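Local coordinates for protein Kif13b (Mus musculus, PDB 5B64) that is a kinesin-3 motor thought to carry cargo along microtubules, whose non-motor segment here binds a second protein, at residues Met12-Gln17 against Gly59-Glu64; Ile18-Leu23 against Trp79-Leu84; Glu33-Arg38 against Arg92-Glu97. All coordinates share one frame; numbering follows the deposited sequence.

Contact 1: residues Met12-Gln17 against Gly59-Glu64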
# COMPACT_ATOMS: atom_id res chain seq x y z
N MET B 12 16.13 -38.13 -5.28
CA MET B 12 16.40 -37.33 -6.46
C MET B 12 15.22 -36.40 -6.78
O MET B 12 15.42 -35.27 -7.22
CB MET B 12 16.73 -38.23 -7.65
N ARG B 13 14.00 -36.87 -6.55
CA ARG B 13 12.83 -36.01 -6.79
C ARG B 13 12.79 -34.87 -5.77
O ARG B 13 12.63 -33.72 -6.14
CB ARG B 13 11.52 -36.80 -6.80
N LEU B 14 12.96 -35.20 -4.50
CA LEU B 14 13.02 -34.19 -3.46
C LEU B 14 14.14 -33.19 -3.74
O LEU B 14 13.94 -31.98 -3.63
CB LEU B 14 13.24 -34.84 -2.09
CG LEU B 14 13.33 -33.84 -0.94
CD1 LEU B 14 12.10 -32.96 -0.91
CD2 LEU B 14 13.53 -34.54 0.38
N ARG B 15 15.31 -33.69 -4.11
CA ARG B 15 16.45 -32.84 -4.39
C ARG B 15 16.16 -31.82 -5.48
O ARG B 15 16.53 -30.65 -5.35
CB ARG B 15 17.68 -33.69 -4.77
CG ARG B 15 18.96 -32.87 -4.81
CD ARG B 15 20.16 -33.72 -5.16
NE ARG B 15 21.39 -32.92 -5.22
CZ ARG B 15 22.51 -33.32 -5.81
NH1 ARG B 15 23.59 -32.54 -5.81
NH2 ARG B 15 22.55 -34.51 -6.40
N GLU B 16 15.49 -32.24 -6.55
CA GLU B 16 15.21 -31.35 -7.68
C GLU B 16 14.14 -30.33 -7.29
O GLU B 16 14.16 -29.18 -7.77
CB GLU B 16 14.78 -32.13 -8.93
N GLN B 17 13.22 -30.76 -6.43
CA GLN B 17 12.18 -29.88 -5.91
C GLN B 17 12.77 -28.80 -5.03
O GLN B 17 12.37 -27.63 -5.11
CB GLN B 17 11.15 -30.68 -5.12
CG GLN B 17 10.27 -31.57 -5.95
CD GLN B 17 9.02 -30.86 -6.41
OE1 GLN B 17 8.99 -30.26 -7.49
NE2 GLN B 17 7.98 -30.93 -5.57
N GLY B 59 11.20 -46.54 3.58
CA GLY B 59 12.53 -46.05 3.26
C GLY B 59 12.47 -44.84 2.36
O GLY B 59 13.46 -44.14 2.17
N SER B 60 11.28 -44.61 1.83
CA SER B 60 10.94 -43.46 1.00
C SER B 60 10.79 -42.20 1.86
O SER B 60 10.22 -42.25 2.95
CB SER B 60 9.61 -43.76 0.29
OG SER B 60 9.46 -43.01 -0.90
N LEU B 61 11.28 -41.06 1.36
CA LEU B 61 11.10 -39.78 2.05
C LEU B 61 9.71 -39.23 1.82
O LEU B 61 9.23 -39.21 0.69
CB LEU B 61 12.12 -38.74 1.57
CG LEU B 61 13.59 -39.09 1.83
CD1 LEU B 61 14.16 -39.78 0.62
CD2 LEU B 61 14.39 -37.88 2.17
N LEU B 62 9.07 -38.78 2.89
CA LEU B 62 7.71 -38.23 2.81
C LEU B 62 7.71 -36.73 2.47
O LEU B 62 6.67 -36.15 2.10
CB LEU B 62 6.99 -38.43 4.15
CG LEU B 62 6.35 -39.78 4.49
CD1 LEU B 62 6.95 -40.95 3.70
CD2 LEU B 62 6.45 -40.02 5.99
N SER B 63 8.88 -36.11 2.58
CA SER B 63 8.97 -34.66 2.46
C SER B 63 8.93 -34.11 1.06
O SER B 63 9.37 -34.72 0.08
CB SER B 63 10.21 -34.14 3.16
OG SER B 63 9.96 -34.02 4.54
N GLU B 64 8.40 -32.91 0.99
CA GLU B 64 8.55 -32.08 -0.18
C GLU B 64 8.69 -30.66 0.33
O GLU B 64 8.38 -30.38 1.50
CB GLU B 64 7.33 -32.23 -1.07
CG GLU B 64 6.07 -31.76 -0.45
CD GLU B 64 4.87 -32.17 -1.27
OE1 GLU B 64 3.91 -31.37 -1.38
OE2 GLU B 64 4.92 -33.29 -1.83
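Leu14 carries most of this contact, reaching from helix 9-34 to the loop that leads into strand 64-71. The backbones come together at the same point, with the CA of Leu14 5.9 Å from the CA of Glu64. A chi1 of 179° carries the leucine's CG toward the loop, and chi2 of 56° turns CD1 onto the loop backbone and CD2 to Leu61. CD1 settles 3.7 Å from the CA of Glu64 and close to the carbonyl O of Ser63. CD2 meets the CD2 methyl of Leu61 at 3.9 Å, and the two leucine side chains cross at about a right angle. A branched apolar residue suits this place because its two methyls can reach backbone and side chain at once. One turn on, Gln17 bonds through its backbone N to the O of Arg13, while its side chain, like that of Leu14, packs on Pro65, where the strand begins. Behind the loop, Leu62 O accepts from the hydroxyl of Ser51, and Glu64 pairs through its backbone with Gln46. The arrangement is that of an alpha-helix lying over the entrance to an antiparallel sheet, with Leu14 filling the angle between helix and loop at the surface.

Contact 2: residues Ile18-Leu23 against Trp79-Leu84; sequences IVKANL and WSLEKL
Ala21 and Leu81 make the main apolar contact, in which CD1 of Leu81 presses on the CB of Ala21 at 3.6 Å and lies 3.8 Å from the CA of Ala21. A chi1 of -177° swings the leucine's branch away from its own backbone N and toward the facing helix. Alanine suits the other side: its single methyl lets the two backbones approach to 6.7 Å between the CA atoms of Ala21 and Leu81. Leu81 CD2 also meets the aliphatic chain of Lys20, whose ammonium forms a weak, long ion pair with Glu85. Ala21 packs in addition on Pro65 and Val43 of the sheet, while Leu84, farther along, turns toward helix 9-34 and packs on Leu24, Val25 and Ala28.

The fold is alpha plus beta: helix 9-34 and helix 81-100 lie beside a three-stranded antiparallel sheet, and this buried contact sits where strand 75-80 gives way to the second helix.

A polar bond marks that changeover. Ser80 occupies the N-cap, a position suited to a short hydroxyl side chain, and its OG accepts from the N of Lys83 at 2.9 Å.

An aliphatic-on-aromatic contact adds to it. Lys83 lays its CE over one face of the Trp79 indole, 3.4 Å above the ring plane and offset toward the rim, and its NZ goes on to form a salt bridge with Asp120.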
# COMPACT_ATOMS: atom_id res chain seq x y z
N ILE B 18 13.72 -29.18 -4.17
CA ILE B 18 14.38 -28.22 -3.30
C ILE B 18 15.20 -27.19 -4.09
O ILE B 18 15.33 -26.03 -3.70
CB ILE B 18 15.23 -28.92 -2.22
CG1 ILE B 18 14.30 -29.57 -1.18
CG2 ILE B 18 16.20 -27.93 -1.57
CD1 ILE B 18 14.95 -30.57 -0.23
N VAL B 19 15.74 -27.62 -5.22
CA VAL B 19 16.44 -26.71 -6.10
C VAL B 19 15.48 -25.69 -6.71
O VAL B 19 15.74 -24.48 -6.71
CB VAL B 19 17.19 -27.48 -7.20
CG1 VAL B 19 17.49 -26.58 -8.38
CG2 VAL B 19 18.47 -28.10 -6.61
N LYS B 20 14.36 -26.19 -7.22
CA LYS B 20 13.30 -25.36 -7.77
C LYS B 20 12.83 -24.33 -6.75
O LYS B 20 12.73 -23.15 -7.06
CB LYS B 20 12.14 -26.26 -8.20
CG LYS B 20 10.88 -25.57 -8.72
CD LYS B 20 9.96 -26.63 -9.31
CE LYS B 20 8.71 -26.03 -9.93
NZ LYS B 20 8.12 -26.90 -11.01
N ALA B 21 12.56 -24.77 -5.52
CA ALA B 21 12.01 -23.90 -4.49
C ALA B 21 13.03 -22.84 -4.11
O ALA B 21 12.69 -21.68 -3.87
CB ALA B 21 11.60 -24.71 -3.27
N ASN B 22 14.29 -23.27 -4.04
CA ASN B 22 15.39 -22.39 -3.70
C ASN B 22 15.47 -21.17 -4.61
O ASN B 22 15.64 -20.05 -4.13
CB ASN B 22 16.71 -23.15 -3.72
CG ASN B 22 17.03 -23.78 -2.40
OD1 ASN B 22 16.38 -23.49 -1.39
ND2 ASN B 22 18.04 -24.64 -2.37
N LEU B 23 15.32 -21.40 -5.91
CA LEU B 23 15.25 -20.33 -6.90
C LEU B 23 14.00 -19.43 -6.76
O LEU B 23 14.11 -18.21 -6.74
CB LEU B 23 15.31 -20.93 -8.31
CG LEU B 23 16.65 -21.16 -9.03
CD1 LEU B 23 17.84 -20.63 -8.23
CD2 LEU B 23 16.87 -22.62 -9.43
N TRP B 79 3.35 -21.49 3.04
CA TRP B 79 2.73 -21.80 1.75
C TRP B 79 3.30 -23.08 1.15
O TRP B 79 4.47 -23.42 1.34
CB TRP B 79 3.02 -20.73 0.72
CG TRP B 79 2.54 -19.39 1.00
CD1 TRP B 79 1.85 -18.96 2.09
CD2 TRP B 79 2.71 -18.25 0.16
NE1 TRP B 79 1.57 -17.62 1.98
CE2 TRP B 79 2.10 -17.16 0.81
CE3 TRP B 79 3.33 -18.04 -1.08
CZ2 TRP B 79 2.08 -15.88 0.25
CZ3 TRP B 79 3.30 -16.77 -1.63
CH2 TRP B 79 2.67 -15.70 -0.97
N SER B 80 2.48 -23.77 0.38
CA SER B 80 2.98 -24.89 -0.41
C SER B 80 3.81 -24.33 -1.55
O SER B 80 3.65 -23.17 -1.95
CB SER B 80 1.81 -25.69 -0.98
OG SER B 80 1.19 -24.98 -2.05
N LEU B 81 4.71 -25.16 -2.08
CA LEU B 81 5.49 -24.80 -3.24
C LEU B 81 4.57 -24.41 -4.41
O LEU B 81 4.78 -23.38 -5.06
CB LEU B 81 6.43 -25.94 -3.65
CG LEU B 81 7.34 -25.60 -4.83
CD1 LEU B 81 8.21 -24.36 -4.51
CD2 LEU B 81 8.18 -26.78 -5.29
N GLU B 82 3.54 -25.22 -4.64
CA GLU B 82 2.57 -24.97 -5.70
C GLU B 82 1.96 -23.59 -5.53
O GLU B 82 1.75 -22.86 -6.49
CB GLU B 82 1.46 -26.02 -5.69
CG GLU B 82 0.33 -25.77 -6.69
CD GLU B 82 -0.83 -26.78 -6.59
OE1 GLU B 82 -1.51 -27.00 -7.62
OE2 GLU B 82 -1.07 -27.33 -5.49
N LYS B 83 1.68 -23.22 -4.28
CA LYS B 83 1.09 -21.93 -4.01
C LYS B 83 2.04 -20.76 -4.33
O LYS B 83 1.62 -19.76 -4.92
CB LYS B 83 0.54 -21.85 -2.59
CG LYS B 83 0.19 -20.42 -2.19
CD LYS B 83 -0.64 -20.34 -0.94
CE LYS B 83 -0.77 -18.90 -0.50
NZ LYS B 83 -1.78 -18.78 0.57
N LEU B 84 3.32 -20.89 -3.95
CA LEU B 84 4.31 -19.88 -4.30
C LEU B 84 4.43 -19.77 -5.83
O LEU B 84 4.45 -18.68 -6.41
CB LEU B 84 5.66 -20.21 -3.68
CG LEU B 84 6.86 -19.31 -4.01
CD1 LEU B 84 6.63 -17.88 -3.56
CD2 LEU B 84 8.16 -19.84 -3.38

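Contact 3: residues Glu33-Arg38 against Arg92-Glu97; sequences EELDKR and RDLYQE
Two side chains at the end of helix 9-34, Glu34 and Leu35, pack on Leu94 and Tyr95 of helix 81-100. The apolar part centres on Leu35: its CD1 touches CD2 of Leu94 at 3.5 Å, and its CD2 stands obliquely to the Tyr95 ring, 4.2 Å from CD1 of the tyrosine. Leucine on both sides suits a junction also covered by Phe118, which packs on Leu35, and by Pro117, which packs on Leu94.

Glu34 adds an aliphatic contact at the edge of the Tyr95 ring, with its CG 3.6 Å from CE1 of the tyrosine. Chi1 of -75° brings CG to the ring edge, and the bend at chi2 (-58°) then turns the carboxylate, whose plane is inclined 54° to the ring. A long acidic side chain can thus pack through its carbons while its carboxylate stays beside the phenol end of the ring. Tyr95 also packs on Tyr30 and Ile31.

Polar bonds shape the turn that follows. Asp36, with a positive phi, closes a Schellman motif; its N bonds to the O of Glu33 at 3.1 Å. Arg38 then reaches back to Glu33 in a side-on salt bridge, gripping the carboxylate through NE and NH2. The bond from Arg38 NE to Glu33 OE1 is 2.9 Å long and uses the syn lone pair, close to the guanidinium plane. Lys37 donates through NZ to the carbonyl oxygens of Phe112 and Ala115. The whole is a Schellman-capped helix end packed against the side of a second helix running in the same general direction.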
# COMPACT_ATOMS: atom_id res chain seq x y z
N GLU B 33 10.67 -6.95 -2.56
CA GLU B 33 11.50 -5.83 -2.15
C GLU B 33 11.26 -4.61 -3.04
O GLU B 33 11.20 -3.48 -2.56
CB GLU B 33 12.99 -6.22 -2.15
CG GLU B 33 13.91 -5.21 -1.49
CD GLU B 33 13.74 -5.12 0.02
OE1 GLU B 33 13.33 -6.13 0.66
OE2 GLU B 33 14.02 -4.04 0.59
N GLU B 34 11.13 -4.86 -4.35
CA GLU B 34 10.95 -3.79 -5.32
C GLU B 34 9.65 -3.03 -5.06
O GLU B 34 9.57 -1.80 -5.20
CB GLU B 34 10.94 -4.34 -6.75
CG GLU B 34 12.31 -4.74 -7.29
CD GLU B 34 13.31 -3.59 -7.27
OE1 GLU B 34 13.29 -2.75 -8.20
OE2 GLU B 34 14.11 -3.52 -6.31
N LEU B 35 8.62 -3.79 -4.66
CA LEU B 35 7.29 -3.22 -4.53
C LEU B 35 7.10 -2.62 -3.15
O LEU B 35 6.03 -2.10 -2.83
CB LEU B 35 6.23 -4.27 -4.85
CG LEU B 35 6.20 -4.68 -6.32
CD1 LEU B 35 4.81 -4.94 -6.72
CD2 LEU B 35 6.77 -3.61 -7.22
N ASP B 36 8.18 -2.67 -2.37
CA ASP B 36 8.24 -2.13 -1.03
C ASP B 36 7.24 -2.85 -0.13
O ASP B 36 6.54 -2.24 0.68
CB ASP B 36 8.03 -0.62 -1.03
CG ASP B 36 8.49 0.03 0.25
OD1 ASP B 36 9.32 -0.59 0.96
OD2 ASP B 36 8.03 1.15 0.55
N LYS B 37 7.19 -4.16 -0.31
CA LYS B 37 6.41 -5.05 0.53
C LYS B 37 7.35 -6.14 1.03
O LYS B 37 7.12 -7.31 0.78
CB LYS B 37 5.31 -5.73 -0.30
CG LYS B 37 4.34 -4.80 -0.98
CD LYS B 37 3.10 -4.59 -0.12
CE LYS B 37 2.41 -3.30 -0.50
NZ LYS B 37 2.07 -3.24 -1.95
N ARG B 38 8.43 -5.74 1.71
CA ARG B 38 9.48 -6.66 2.16
C ARG B 38 8.91 -7.89 2.90
O ARG B 38 8.15 -7.76 3.87
CB ARG B 38 10.51 -5.93 3.03
CG ARG B 38 11.60 -6.82 3.62
CD ARG B 38 12.69 -6.02 4.31
NE ARG B 38 13.51 -5.26 3.37
CZ ARG B 38 14.49 -4.43 3.73
NH1 ARG B 38 14.78 -4.24 5.02
NH2 ARG B 38 15.18 -3.77 2.80
N ARG B 92 4.92 -11.35 -10.64
CA ARG B 92 5.45 -10.97 -11.96
C ARG B 92 4.55 -9.98 -12.71
O ARG B 92 5.03 -8.97 -13.21
CB ARG B 92 5.70 -12.20 -12.82
CG ARG B 92 6.76 -13.11 -12.26
CD ARG B 92 6.93 -14.36 -13.11
NE ARG B 92 7.83 -15.32 -12.48
CZ ARG B 92 7.55 -16.60 -12.28
NH1 ARG B 92 6.40 -17.11 -12.68
NH2 ARG B 92 8.45 -17.37 -11.69
N ASP B 93 3.25 -10.28 -12.77
CA ASP B 93 2.25 -9.37 -13.34
C ASP B 93 2.27 -8.01 -12.69
O ASP B 93 2.34 -7.00 -13.39
CB ASP B 93 0.84 -9.93 -13.18
CG ASP B 93 0.54 -11.06 -14.15
OD1 ASP B 93 1.39 -11.32 -15.04
OD2 ASP B 93 -0.54 -11.69 -14.02
N LEU B 94 2.20 -7.99 -11.35
CA LEU B 94 2.13 -6.73 -10.61
C LEU B 94 3.40 -5.92 -10.82
O LEU B 94 3.38 -4.70 -11.01
CB LEU B 94 1.93 -7.00 -9.12
CG LEU B 94 1.56 -5.78 -8.27
CD1 LEU B 94 0.23 -5.17 -8.72
CD2 LEU B 94 1.51 -6.13 -6.77
N TYR B 95 4.52 -6.63 -10.83
CA TYR B 95 5.81 -6.03 -11.08
C TYR B 95 5.90 -5.36 -12.45
O TYR B 95 6.34 -4.21 -12.57
CB TYR B 95 6.90 -7.09 -10.95
CG TYR B 95 8.28 -6.54 -11.11
CD1 TYR B 95 8.91 -5.89 -10.05
CD2 TYR B 95 8.96 -6.65 -12.32
CE1 TYR B 95 10.20 -5.38 -10.19
CE2 TYR B 95 10.24 -6.13 -12.47
CZ TYR B 95 10.85 -5.49 -11.40
OH TYR B 95 12.13 -4.98 -11.55
N GLN B 96 5.50 -6.08 -13.49
CA GLN B 96 5.58 -5.54 -14.84
C GLN B 96 4.59 -4.40 -14.98
O GLN B 96 4.85 -3.42 -15.67
CB GLN B 96 5.29 -6.63 -15.87
CG GLN B 96 5.36 -6.14 -17.29
CD GLN B 96 5.04 -7.23 -18.30
OE1 GLN B 96 4.10 -8.01 -18.12
NE2 GLN B 96 5.82 -7.29 -19.38
N GLU B 97 3.46 -4.51 -14.29
CA GLU B 97 2.49 -3.43 -14.27
C GLU B 97 3.10 -2.18 -13.62
O GLU B 97 2.91 -1.06 -14.09
CB GLU B 97 1.21 -3.85 -13.55
CG GLU B 97 0.02 -3.00 -13.95
CD GLU B 97 -1.20 -3.19 -13.06
OE1 GLU B 97 -2.18 -2.40 -13.21
OE2 GLU B 97 -1.19 -4.11 -12.22

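Overall arrangement
Helix 9-34 is shared by all three contacts, which follow one another along its length. Contacts 1 and 2 have centres about 13 Å apart and touch directly, since NE2 of Gln17 packs 4.2 Å from CD2 of Leu81. Contact 3 lies about 18 Å from contact 2, centre to centre, and the same two helices join them. Contacts 1 and 3 are about 32 Å apart between centres, on opposite sides of the chain's middle, with contact 2 buried near it. Of the three contacts, only contact 3 has a residue touched by the other protein: Glu97 OE1 is hydrogen-bonded to that chain, while its OE2 bonds to Tyr111 within the same chain.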